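PDB 5DLK: TqaA from Penicillium aethiopicum, which is a fungal nonribosomal peptide synthetase whose terminal condensation-like domain, the part modelled here, probably releases the finished peptide by macrocyclization. Local coordinates for residues A[214-218]-A[314-318]; A[235-239]-A[331-335]; A[288-292]-A[304-309]; A[328-332]-A[366-372]; A[385-391]-A[422-428]. All coordinates share one frame. Where two conformers were deposited one is given. Residue numbers count along the deposited sequence, not the author numbering.

Interaction 1. Residues A[214-218]-A[314-318]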
# COMPACT_ATOMS: atom_id res chain seq x y z
N HIS A 214 7.96 6.52 16.72
CA HIS A 214 7.24 5.69 17.68
C HIS A 214 7.62 4.20 17.59
O HIS A 214 7.78 3.55 18.62
CB HIS A 214 5.74 5.87 17.49
CG HIS A 214 4.92 5.34 18.62
ND1 HIS A 214 4.67 4.00 18.80
CD2 HIS A 214 4.32 5.98 19.66
CE1 HIS A 214 3.93 3.83 19.88
NE2 HIS A 214 3.70 5.01 20.42
N ARG A 215 7.78 3.67 16.37
CA ARG A 215 8.29 2.31 16.21
C ARG A 215 9.63 2.10 16.92
O ARG A 215 9.84 1.08 17.59
CB ARG A 215 8.48 1.94 14.74
CG ARG A 215 7.20 1.72 13.96
CD ARG A 215 7.49 0.82 12.76
NE ARG A 215 8.63 1.29 11.97
CZ ARG A 215 9.15 0.63 10.94
NH1 ARG A 215 8.64 -0.54 10.58
NH2 ARG A 215 10.18 1.14 10.28
N VAL A 216 10.53 3.06 16.76
CA VAL A 216 11.87 2.95 17.34
C VAL A 216 11.80 3.09 18.85
O VAL A 216 12.52 2.40 19.58
CB VAL A 216 12.84 3.99 16.74
CG1 VAL A 216 14.08 4.18 17.62
CG2 VAL A 216 13.24 3.57 15.34
N SER A 217 10.92 3.94 19.34
CA SER A 217 10.82 4.14 20.78
C SER A 217 10.30 2.88 21.48
O SER A 217 10.63 2.64 22.64
CB SER A 217 9.91 5.32 21.10
OG SER A 217 8.56 4.93 21.04
N SER A 218 9.50 2.08 20.78
CA SER A 218 8.92 0.89 21.42
C SER A 218 9.85 -0.32 21.32
O SER A 218 9.65 -1.33 21.99
CB SER A 218 7.55 0.57 20.82
OG SER A 218 7.66 0.16 19.47
N ASN A 314 -1.78 -0.85 14.33
CA ASN A 314 -2.17 -1.34 15.63
C ASN A 314 -1.23 -0.85 16.72
O ASN A 314 -1.37 -1.20 17.88
CB ASN A 314 -2.27 -2.87 15.61
CG ASN A 314 -3.38 -3.35 14.69
OD1 ASN A 314 -4.55 -3.38 15.07
ND2 ASN A 314 -3.03 -3.70 13.44
N LEU A 315 -0.27 -0.02 16.34
CA LEU A 315 0.59 0.66 17.30
C LEU A 315 -0.19 1.69 18.12
O LEU A 315 -0.94 2.49 17.57
CB LEU A 315 1.74 1.37 16.60
CG LEU A 315 3.05 0.62 16.36
CD1 LEU A 315 4.04 1.57 15.71
CD2 LEU A 315 3.61 0.09 17.67
N PRO A 316 -0.01 1.68 19.45
CA PRO A 316 -0.70 2.72 20.22
C PRO A 316 -0.01 4.08 20.07
O PRO A 316 1.04 4.32 20.67
CB PRO A 316 -0.60 2.20 21.66
CG PRO A 316 0.65 1.38 21.67
CD PRO A 316 0.75 0.75 20.30
N MET A 317 -0.58 4.95 19.26
CA MET A 317 -0.05 6.29 19.10
C MET A 317 -1.18 7.20 18.66
O MET A 317 -2.14 6.74 18.04
CB MET A 317 1.13 6.32 18.11
CG MET A 317 0.78 6.56 16.65
SD MET A 317 2.26 6.56 15.59
CE MET A 317 2.84 4.89 15.85
N ASP A 318 -1.08 8.47 19.02
CA ASP A 318 -2.11 9.44 18.64
C ASP A 318 -2.21 9.52 17.13
O ASP A 318 -1.19 9.54 16.43
CB ASP A 318 -1.81 10.82 19.23
CG ASP A 318 -1.84 10.82 20.75
OD1 ASP A 318 -2.59 10.01 21.34
OD2 ASP A 318 -1.12 11.64 21.36
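Apolar and ring contacts dominate here, and His214, at the start of the helical segment 214-218, is at the centre of them. Its ring lies against Met317: Met317 CB sits over the face, 3.8 Å from the ring centroid, as a CH-pi contact, and Met317 SD is 4.7 Å from that centroid at an oblique angle. The thioether then curls back, so that Met317 CE comes within 3.5 Å of His214 CB. Leu315 fills the neighbouring space, with its CD1 3.6 Å from Arg215 CG and 4.0 Å from His214 ND1.

Polar bonding between the segments is absent. His214 NE2 approaches Pro316 O to 2.8 Å, but the angle is too poor for a hydrogen bond. His214 ND1, covered by the contact, has no partner in the model. The guanidinium of Arg215 turns elsewhere, to a salt bridge with Glu367 and to His365 O. Within the helix, Ser217 OG donates to His214 O at 2.9 Å.

This is a surface helix-to-loop contact of a condensation domain: the C-terminal part of helix 208-218 packs on the irregular loop after strand 303-310, just beyond Asn311, which binds phosphopantetheine in another structure of this protein.

Interaction 2. Residues A[235-239]-A[331-335]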
# COMPACT_ATOMS: atom_id res chain seq x y z
N TYR A 235 6.76 -17.81 17.00
CA TYR A 235 5.75 -18.01 15.96
C TYR A 235 6.30 -18.81 14.79
O TYR A 235 5.59 -19.65 14.20
CB TYR A 235 5.26 -16.63 15.48
CG TYR A 235 4.18 -16.62 14.44
CD1 TYR A 235 2.83 -16.61 14.80
CD2 TYR A 235 4.50 -16.56 13.08
CE1 TYR A 235 1.83 -16.54 13.84
CE2 TYR A 235 3.50 -16.51 12.11
CZ TYR A 235 2.18 -16.51 12.50
OH TYR A 235 1.18 -16.47 11.54
N LEU A 236 7.57 -18.55 14.44
CA LEU A 236 8.19 -19.16 13.27
C LEU A 236 9.04 -20.37 13.62
O LEU A 236 9.66 -20.97 12.75
CB LEU A 236 9.05 -18.12 12.52
CG LEU A 236 8.26 -17.00 11.85
CD1 LEU A 236 9.22 -15.92 11.31
CD2 LEU A 236 7.34 -17.53 10.71
N ASP A 237 9.05 -20.75 14.89
CA ASP A 237 9.90 -21.84 15.33
C ASP A 237 9.53 -23.15 14.62
O ASP A 237 8.39 -23.61 14.69
CB ASP A 237 9.78 -22.01 16.84
CG ASP A 237 10.58 -23.18 17.35
OD1 ASP A 237 11.79 -23.22 17.07
OD2 ASP A 237 9.99 -24.06 18.01
N GLY A 238 10.52 -23.74 13.95
CA GLY A 238 10.32 -24.96 13.19
C GLY A 238 9.72 -24.78 11.80
O GLY A 238 9.54 -25.75 11.07
N ALA A 239 9.42 -23.54 11.42
CA ALA A 239 8.81 -23.33 10.10
C ALA A 239 9.84 -23.47 8.98
O ALA A 239 11.00 -23.13 9.16
CB ALA A 239 8.14 -21.95 10.03
N VAL A 331 4.25 -9.37 5.89
CA VAL A 331 4.85 -10.21 6.95
C VAL A 331 4.45 -11.68 6.76
O VAL A 331 3.48 -11.98 6.03
CB VAL A 331 4.43 -9.73 8.36
CG1 VAL A 331 4.87 -8.26 8.61
CG2 VAL A 331 2.92 -9.93 8.59
N PRO A 332 5.18 -12.61 7.39
CA PRO A 332 4.84 -14.03 7.27
C PRO A 332 3.55 -14.40 7.98
O PRO A 332 3.27 -13.97 9.10
CB PRO A 332 6.03 -14.74 7.95
CG PRO A 332 7.07 -13.67 8.18
CD PRO A 332 6.32 -12.41 8.31
N LEU A 333 2.77 -15.23 7.30
CA LEU A 333 1.60 -15.86 7.88
C LEU A 333 1.88 -17.35 7.84
O LEU A 333 2.16 -17.90 6.78
CB LEU A 333 0.34 -15.52 7.07
CG LEU A 333 -0.93 -16.18 7.62
CD1 LEU A 333 -1.21 -15.70 9.05
CD2 LEU A 333 -2.10 -15.85 6.68
N ARG A 334 1.82 -17.99 9.00
CA ARG A 334 2.05 -19.42 9.10
C ARG A 334 0.76 -20.15 9.39
O ARG A 334 0.02 -19.78 10.31
CB ARG A 334 3.07 -19.71 10.22
CG ARG A 334 3.39 -21.19 10.37
CD ARG A 334 4.37 -21.40 11.52
NE ARG A 334 4.84 -22.79 11.56
CZ ARG A 334 5.72 -23.22 12.45
NH1 ARG A 334 6.22 -22.38 13.35
NH2 ARG A 334 6.11 -24.50 12.44
N VAL A 335 0.49 -21.20 8.63
CA VAL A 335 -0.70 -22.02 8.85
C VAL A 335 -0.25 -23.47 9.00
O VAL A 335 0.39 -24.04 8.11
CB VAL A 335 -1.71 -21.87 7.69
CG1 VAL A 335 -2.93 -22.78 7.90
CG2 VAL A 335 -2.12 -20.41 7.56
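Arg334 reaches out from the strand, fully extended, and its guanidinium meets backbone carbonyls: NH1 donates to Tyr235 O at 2.9 Å and to Asp237 O at 2.8 Å, while a weak bond runs from NH2 to Asp237 O at 3.3 Å. The charge itself is met by Asp303, which forms a salt bridge with NH2. Arg334 also uses its backbone, since Arg334 N gives an almost straight hydrogen bond to Tyr235 OH at 3.0 Å; the same hydroxyl bonds Gln356 O.

What receives the guanidinium is a type II turn from Leu236 to Ala239, closed by Ala239 N to Leu236 O at 2.9 Å, with Gly238 supplying the positive phi. Around this polar core, Ala239 CB packs 3.7 Å from Arg334 CZ, Tyr235 CE2 lies 3.7 Å from Arg334 CB, and Leu236 CD2 touches Pro332 CB at 4.1 Å.

Strand 329-336 is an outermost strand of its sheet within this chain, and the contact is an edge-strand one: a tyrosine hydroxyl, rather than another strand, takes up an outward NH, and the arginine side chain hydrogen-bonds carbonyls at the end of helix 227-235 and in the turn that follows.

Interaction 3. Residues A[288-292]-A[304-309]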
# COMPACT_ATOMS: atom_id res chain seq x y z
N LYS A 288 -7.29 -16.13 3.07
CA LYS A 288 -5.98 -16.65 3.46
C LYS A 288 -6.03 -18.14 3.78
O LYS A 288 -5.07 -18.88 3.49
CB LYS A 288 -5.42 -15.82 4.63
CG LYS A 288 -5.04 -14.43 4.10
CD LYS A 288 -4.95 -13.40 5.20
CE LYS A 288 -4.74 -12.00 4.56
NZ LYS A 288 -4.61 -10.93 5.61
N ALA A 289 -7.14 -18.61 4.37
CA ALA A 289 -7.29 -20.05 4.63
C ALA A 289 -7.37 -20.81 3.32
O ALA A 289 -6.80 -21.89 3.20
CB ALA A 289 -8.53 -20.33 5.46
N ALA A 290 -8.07 -20.25 2.34
CA ALA A 290 -8.17 -20.91 1.04
C ALA A 290 -6.78 -21.03 0.40
O ALA A 290 -6.42 -22.06 -0.18
CB ALA A 290 -9.14 -20.13 0.10
N THR A 291 -6.01 -19.96 0.50
CA THR A 291 -4.66 -19.93 -0.02
C THR A 291 -3.78 -20.98 0.69
O THR A 291 -2.96 -21.66 0.05
CB THR A 291 -4.05 -18.53 0.11
OG1 THR A 291 -4.85 -17.61 -0.64
CG2 THR A 291 -2.61 -18.51 -0.43
N ALA A 292 -3.95 -21.10 2.00
CA ALA A 292 -3.16 -22.08 2.76
C ALA A 292 -3.47 -23.51 2.34
O ALA A 292 -2.56 -24.33 2.22
CB ALA A 292 -3.40 -21.93 4.26
N VAL A 304 2.63 -24.43 6.27
CA VAL A 304 2.99 -23.55 5.16
C VAL A 304 3.19 -22.11 5.66
O VAL A 304 2.57 -21.69 6.64
CB VAL A 304 1.94 -23.57 4.04
CG1 VAL A 304 1.80 -24.99 3.45
CG2 VAL A 304 0.61 -23.05 4.54
N VAL A 305 4.11 -21.39 5.02
CA VAL A 305 4.33 -20.00 5.35
C VAL A 305 4.26 -19.19 4.08
O VAL A 305 4.90 -19.55 3.10
CB VAL A 305 5.70 -19.74 6.05
CG1 VAL A 305 5.86 -18.25 6.36
CG2 VAL A 305 5.79 -20.57 7.35
N PHE A 306 3.43 -18.15 4.06
CA PHE A 306 3.43 -17.26 2.89
C PHE A 306 3.27 -15.82 3.38
O PHE A 306 3.07 -15.58 4.57
CB PHE A 306 2.32 -17.66 1.88
CG PHE A 306 0.93 -17.80 2.48
CD1 PHE A 306 0.54 -18.97 3.13
CD2 PHE A 306 0.04 -16.74 2.42
CE1 PHE A 306 -0.74 -19.09 3.69
CE2 PHE A 306 -1.24 -16.85 2.98
CZ PHE A 306 -1.63 -18.02 3.62
N GLY A 307 3.39 -14.85 2.49
CA GLY A 307 3.31 -13.48 2.95
C GLY A 307 1.89 -12.95 2.91
O GLY A 307 1.05 -13.45 2.14
N HIS A 308 1.58 -11.99 3.78
CA HIS A 308 0.31 -11.28 3.65
C HIS A 308 0.48 -9.84 4.11
O HIS A 308 1.43 -9.50 4.82
CB HIS A 308 -0.83 -11.99 4.40
CG HIS A 308 -0.85 -11.77 5.88
ND1 HIS A 308 -2.01 -11.52 6.58
CD2 HIS A 308 0.15 -11.79 6.81
CE1 HIS A 308 -1.73 -11.39 7.87
NE2 HIS A 308 -0.43 -11.54 8.03
N THR A 309 -0.42 -8.98 3.65
CA THR A 309 -0.40 -7.56 3.97
C THR A 309 -1.19 -7.27 5.23
O THR A 309 -2.33 -7.71 5.38
CB THR A 309 -0.99 -6.74 2.81
OG1 THR A 309 -0.31 -7.08 1.60
CG2 THR A 309 -0.82 -5.25 3.10
O HOH W 1 -4.57 -8.58 3.91
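Helix segment 288-292 runs across strand segment 304-309 with their N-to-C directions 133° apart and the axes 10.1 Å from each other at closest approach. The backbones draw nearest at Ala292 and Val304, with 6.8 Å between their CA atoms, and spread to 8.3 Å at Lys288 and His308.

Phe306, Val304 and His308 rise from the strand toward the helix. Thr291 CG2 lies over the face of the Phe306 ring, 4.2 Å from its centroid, in a CH-pi contact, and Ala292 CB is 3.9 Å from Phe306 CE1 and 4.2 Å from Val304 CG2. Small residues on the helix leave room for the phenyl ring. Lys288 stretches along the other end: its NZ donates to His308 ND1 at 2.8 Å, near the plane of the imidazole, and to a water at 2.9 Å, which in turn donates to Thr309 O at 2.8 Å.

Because the ammonium group donates to ND1, His308 must be unprotonated there in this conformer. A neutral ring with its proton on NE2 fits, and a buried lysine charge is thereby given polar partners close to Tyr357, a phosphopantetheine-binding residue.

Interaction 4. Residues A[328-332]-A[366-372]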
# COMPACT_ATOMS: atom_id res chain seq x y z
N LEU A 328 1.58 0.12 5.72
CA LEU A 328 1.44 -1.28 5.29
C LEU A 328 2.69 -2.07 5.59
O LEU A 328 3.79 -1.55 5.48
CB LEU A 328 1.17 -1.38 3.77
CG LEU A 328 -0.14 -0.89 3.18
CD1 LEU A 328 -0.12 -1.14 1.68
CD2 LEU A 328 -1.32 -1.60 3.83
N ASN A 329 2.53 -3.35 5.92
CA ASN A 329 3.66 -4.23 6.05
C ASN A 329 3.36 -5.55 5.38
O ASN A 329 2.19 -5.95 5.29
CB ASN A 329 4.04 -4.43 7.52
CG ASN A 329 5.48 -4.80 7.69
OD1 ASN A 329 6.24 -4.82 6.72
ND2 ASN A 329 5.89 -5.10 8.92
N PHE A 330 4.40 -6.22 4.90
CA PHE A 330 4.25 -7.54 4.30
C PHE A 330 5.00 -8.52 5.20
O PHE A 330 6.22 -8.43 5.31
CB PHE A 330 4.79 -7.55 2.89
CG PHE A 330 4.35 -6.34 2.11
CD1 PHE A 330 3.03 -6.22 1.69
CD2 PHE A 330 5.24 -5.30 1.85
CE1 PHE A 330 2.60 -5.10 0.97
CE2 PHE A 330 4.82 -4.16 1.13
CZ PHE A 330 3.49 -4.08 0.70
N VAL A 331 4.25 -9.37 5.89
CA VAL A 331 4.85 -10.21 6.95
C VAL A 331 4.45 -11.68 6.76
O VAL A 331 3.48 -11.98 6.03
CB VAL A 331 4.43 -9.73 8.36
CG1 VAL A 331 4.87 -8.26 8.61
CG2 VAL A 331 2.92 -9.93 8.59
N PRO A 332 5.18 -12.61 7.39
CA PRO A 332 4.84 -14.03 7.27
C PRO A 332 3.55 -14.40 7.98
O PRO A 332 3.27 -13.97 9.10
CB PRO A 332 6.03 -14.74 7.95
CG PRO A 332 7.07 -13.67 8.18
CD PRO A 332 6.32 -12.41 8.31
N VAL A 366 7.07 -4.32 12.65
CA VAL A 366 8.53 -4.31 12.50
C VAL A 366 8.97 -4.69 11.09
O VAL A 366 8.24 -5.36 10.38
CB VAL A 366 9.20 -5.24 13.51
CG1 VAL A 366 9.05 -4.67 14.94
CG2 VAL A 366 8.64 -6.68 13.40
N GLU A 367 10.18 -4.26 10.71
CA GLU A 367 10.73 -4.56 9.38
C GLU A 367 10.87 -6.06 9.11
O GLU A 367 11.40 -6.77 9.96
CB GLU A 367 12.11 -3.92 9.22
CG GLU A 367 12.09 -2.40 9.36
CD GLU A 367 11.45 -1.72 8.16
OE1 GLU A 367 12.15 -1.57 7.14
OE2 GLU A 367 10.27 -1.35 8.25
N LEU A 368 10.43 -6.52 7.94
CA LEU A 368 10.54 -7.94 7.59
C LEU A 368 11.98 -8.47 7.70
O LEU A 368 12.21 -9.54 8.25
CB LEU A 368 10.03 -8.19 6.17
CG LEU A 368 10.01 -9.65 5.70
CD1 LEU A 368 9.06 -10.49 6.58
CD2 LEU A 368 9.62 -9.74 4.23
N ARG A 369 12.95 -7.70 7.18
CA ARG A 369 14.34 -8.13 7.27
C ARG A 369 14.82 -8.21 8.72
O ARG A 369 15.75 -8.97 9.01
CB ARG A 369 15.26 -7.20 6.45
CG ARG A 369 15.33 -5.74 6.89
CD ARG A 369 16.46 -5.00 6.15
NE ARG A 369 16.44 -5.17 4.69
CZ ARG A 369 15.80 -4.35 3.84
NH1 ARG A 369 15.13 -3.30 4.30
NH2 ARG A 369 15.84 -4.58 2.53
N ASP A 370 14.20 -7.45 9.63
CA ASP A 370 14.52 -7.54 11.05
C ASP A 370 13.88 -8.78 11.66
O ASP A 370 14.47 -9.44 12.50
CB ASP A 370 14.06 -6.31 11.83
CG ASP A 370 14.88 -5.06 11.50
OD1 ASP A 370 15.91 -5.19 10.82
OD2 ASP A 370 14.47 -3.98 11.95
N ILE A 371 12.66 -9.10 11.24
CA ILE A 371 12.08 -10.39 11.66
C ILE A 371 13.00 -11.54 11.28
O ILE A 371 13.32 -12.40 12.12
CB ILE A 371 10.69 -10.63 11.02
CG1 ILE A 371 9.68 -9.61 11.55
CG2 ILE A 371 10.19 -12.08 11.33
CD1 ILE A 371 8.30 -9.67 10.83
N PHE A 372 13.45 -11.56 10.03
CA PHE A 372 14.27 -12.66 9.57
C PHE A 372 15.65 -12.64 10.25
O PHE A 372 16.14 -13.69 10.69
CB PHE A 372 14.41 -12.65 8.04
CG PHE A 372 13.13 -13.01 7.30
CD1 PHE A 372 12.13 -13.72 7.94
CD2 PHE A 372 12.93 -12.62 5.97
CE1 PHE A 372 10.96 -14.05 7.27
CE2 PHE A 372 11.76 -12.95 5.31
CZ PHE A 372 10.77 -13.67 5.97
O HOH W 2 8.77 -4.73 6.20
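Asn329, the first strand residue to meet the other segment, makes the polar part of this contact. Its ND2 donates to Val366 O at 2.8 Å and also bonds Glu364 O, which ties the strand to the loop leading into helix 368-375. On the other side of the amide, Asn329 OD1 accepts from a water at 2.6 Å, and that water accepts from Leu368 N at 3.0 Å, so an NH of the helix's first turn is served through solvent. Phe330 N also makes a weak hydrogen bond to Asn329 OD1, at 2.9 Å.

Phe330 contributes mainly backbone: Phe330 O lies 3.7 Å from Leu368 CD1, while its ring leads away to meet Trp423 edge-to-face. By this point the layout is plain: in this half of the condensation domain, helix 368-375 flanks outermost strand 329-336, the two short axes 9.2 Å apart and inclined by only 22°. Val331 takes up the packing, its CG1 4.3 Å from Ile371 CD1 and its CA 4.2 Å from Leu368 CD1. At Pro332 the ring fits among three helix side chains, with Pro332 CD 3.8 Å from Leu368 CD1 and 4.2 Å from Ile371 CD1, and Pro332 CG 4.0 Å from Phe372 CE1.

Interaction 5. Residues A[385-391]-A[422-428]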
# COMPACT_ATOMS: atom_id res chain seq x y z
N SER A 385 7.53 -14.79 -1.54
CA SER A 385 7.33 -15.13 -2.94
C SER A 385 5.85 -15.08 -3.33
O SER A 385 5.52 -15.04 -4.52
CB SER A 385 7.91 -16.51 -3.24
OG SER A 385 7.30 -17.48 -2.42
N LEU A 386 4.98 -15.13 -2.32
CA LEU A 386 3.54 -15.01 -2.49
C LEU A 386 3.00 -14.08 -1.43
O LEU A 386 3.31 -14.25 -0.24
CB LEU A 386 2.85 -16.38 -2.39
CG LEU A 386 1.33 -16.31 -2.46
CD1 LEU A 386 0.88 -15.97 -3.88
CD2 LEU A 386 0.71 -17.65 -2.01
N ILE A 387 2.24 -13.08 -1.83
CA ILE A 387 1.67 -12.15 -0.87
C ILE A 387 0.18 -12.02 -1.10
O ILE A 387 -0.27 -11.68 -2.19
CB ILE A 387 2.32 -10.75 -0.96
CG1 ILE A 387 3.84 -10.87 -0.86
CG2 ILE A 387 1.71 -9.81 0.11
CD1 ILE A 387 4.58 -9.53 -0.92
N VAL A 388 -0.59 -12.29 -0.05
CA VAL A 388 -2.04 -12.19 -0.10
C VAL A 388 -2.50 -10.91 0.58
O VAL A 388 -2.16 -10.65 1.75
CB VAL A 388 -2.70 -13.39 0.56
CG1 VAL A 388 -4.21 -13.22 0.59
CG2 VAL A 388 -2.28 -14.67 -0.19
N GLN A 389 -3.25 -10.10 -0.16
CA GLN A 389 -3.71 -8.81 0.35
C GLN A 389 -5.22 -8.69 0.19
O GLN A 389 -5.71 -8.50 -0.93
CB GLN A 389 -3.02 -7.66 -0.39
CG GLN A 389 -3.40 -6.27 0.16
CD GLN A 389 -2.45 -5.19 -0.32
OE1 GLN A 389 -1.23 -5.38 -0.36
NE2 GLN A 389 -3.01 -4.03 -0.66
N HIS A 390 -5.95 -8.80 1.30
CA HIS A 390 -7.39 -8.59 1.25
C HIS A 390 -7.69 -7.10 1.43
O HIS A 390 -7.21 -6.47 2.39
CB HIS A 390 -8.13 -9.38 2.33
CG HIS A 390 -9.60 -9.12 2.31
ND1 HIS A 390 -10.37 -9.41 1.21
CD2 HIS A 390 -10.41 -8.50 3.20
CE1 HIS A 390 -11.62 -9.03 1.45
NE2 HIS A 390 -11.67 -8.49 2.65
N GLN A 391 -8.46 -6.54 0.52
CA GLN A 391 -8.70 -5.10 0.50
C GLN A 391 -9.91 -4.71 1.33
O GLN A 391 -10.95 -4.38 0.77
CB GLN A 391 -8.88 -4.62 -0.95
CG GLN A 391 -7.74 -5.02 -1.88
CD GLN A 391 -6.49 -4.18 -1.73
OE1 GLN A 391 -6.01 -3.92 -0.62
NE2 GLN A 391 -5.94 -3.75 -2.86
N VAL A 422 4.43 -13.21 -6.48
CA VAL A 422 3.06 -13.27 -6.96
C VAL A 422 2.20 -12.58 -5.92
O VAL A 422 2.35 -12.84 -4.72
CB VAL A 422 2.58 -14.73 -7.18
CG1 VAL A 422 1.07 -14.77 -7.48
CG2 VAL A 422 3.38 -15.37 -8.29
N TRP A 423 1.35 -11.65 -6.37
CA TRP A 423 0.35 -11.03 -5.51
C TRP A 423 -1.03 -11.60 -5.74
O TRP A 423 -1.44 -11.81 -6.89
CB TRP A 423 0.29 -9.51 -5.77
CG TRP A 423 1.54 -8.79 -5.51
CD1 TRP A 423 2.63 -8.69 -6.34
CD2 TRP A 423 1.88 -8.04 -4.33
NE1 TRP A 423 3.61 -7.92 -5.75
CE2 TRP A 423 3.17 -7.53 -4.51
CE3 TRP A 423 1.21 -7.79 -3.13
CZ2 TRP A 423 3.82 -6.75 -3.54
CZ3 TRP A 423 1.84 -7.00 -2.17
CH2 TRP A 423 3.13 -6.50 -2.37
N ILE A 424 -1.77 -11.85 -4.65
CA ILE A 424 -3.18 -12.15 -4.75
C ILE A 424 -3.93 -11.07 -4.00
O ILE A 424 -3.81 -10.97 -2.79
CB ILE A 424 -3.55 -13.52 -4.16
CG1 ILE A 424 -2.86 -14.65 -4.94
CG2 ILE A 424 -5.09 -13.70 -4.18
CD1 ILE A 424 -3.06 -16.04 -4.35
N PHE A 425 -4.68 -10.24 -4.72
CA PHE A 425 -5.52 -9.24 -4.08
C PHE A 425 -6.97 -9.71 -4.11
O PHE A 425 -7.40 -10.32 -5.09
CB PHE A 425 -5.44 -7.89 -4.79
CG PHE A 425 -4.05 -7.30 -4.87
CD1 PHE A 425 -3.53 -6.56 -3.83
CD2 PHE A 425 -3.29 -7.48 -6.02
CE1 PHE A 425 -2.24 -6.00 -3.93
CE2 PHE A 425 -2.02 -6.91 -6.13
CZ PHE A 425 -1.50 -6.18 -5.08
N THR A 426 -7.74 -9.40 -3.07
CA THR A 426 -9.18 -9.70 -3.09
C THR A 426 -9.95 -8.43 -2.75
O THR A 426 -9.66 -7.77 -1.77
CB THR A 426 -9.56 -10.84 -2.12
OG1 THR A 426 -8.92 -10.63 -0.85
CG2 THR A 426 -9.16 -12.18 -2.67
N GLU A 427 -10.92 -8.07 -3.60
CA GLU A 427 -11.71 -6.86 -3.41
C GLU A 427 -13.16 -7.25 -3.16
O GLU A 427 -13.79 -7.87 -4.02
CB GLU A 427 -11.63 -5.94 -4.63
CG GLU A 427 -10.35 -5.16 -4.73
CD GLU A 427 -10.39 -4.13 -5.84
OE1 GLU A 427 -11.33 -4.15 -6.65
OE2 GLU A 427 -9.46 -3.30 -5.89
N PRO A 428 -13.69 -6.89 -1.98
CA PRO A 428 -15.04 -7.27 -1.57
C PRO A 428 -16.09 -6.26 -2.03
O PRO A 428 -16.52 -5.44 -1.23
CB PRO A 428 -14.94 -7.30 -0.04
CG PRO A 428 -13.93 -6.25 0.26
CD PRO A 428 -12.95 -6.23 -0.89
O HOH W 3 -6.94 -4.53 -5.66
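Six backbone hydrogen bonds zip these two strands together in parallel. Val422 N donates to Ser385 O at 2.9 Å and Ile387 N to Val422 O at 2.9 Å. Next come Ile424 N to Ile387 O, 2.9 Å, and Gln389 N to Ile424 O, 2.8 Å, then Thr426 N to Gln389 O, 3.1 Å, and Gln391 N to Thr426 O, 2.9 Å. Ile387 and Gln389 thus spend both N and O on the neighbour, as do Val422, Ile424 and Thr426. The residues between them bond outward: Leu386 and Val388 to strand 303-310, Trp423 and Phe425 to strand 433-440. This is the middle of the six-stranded mixed sheet of the domain's C-terminal half. The connection between the two strands carries strand 407-415, which joins the other mixed sheet, as in the bridging element of condensation domains.

Several side-chain polar groups also find partners. His390 ND1 and Thr426 OG1 share a hydrogen bond of 2.8 Å, beside the phosphopantetheine-binding residue Asn392. Gln389 NE2 donates to Gln391 OE1 at 3.0 Å, and Gln389 OE1 bonds Thr309 OG1 on strand 303-310. Gln391 NE2 reaches a water at 3.1 Å that donates to Glu427 OE2 at 2.8 Å; Glu427 OE1 is held by His429, and Trp423 NE1 by Glu421. Ile387 CD1 rests over the indole, 3.9 Å from the centroid of the six-membered ring of Trp423.

In the fold
From the N terminus, helix 208-218 opens interaction 1 and the turn at 235-239 opens interaction 2. Before either closes, helix 283-299 and strand 303-310 form interaction 3, a short loop nested inside both. Interaction 1 closes at 314-318 and interaction 2 at 331-335, so these two cross. Interaction 4 starts on the strand where interaction 2 ends, sharing Val331 and Pro332, and closes at 366-372; the Arg215–Glu367 salt bridge ties it back to interaction 1. Interaction 5 follows in series. Strands 329-336, 303-310, 386-390 and 422-428 stand side by side, joining interactions 2 to 5 through one sheet.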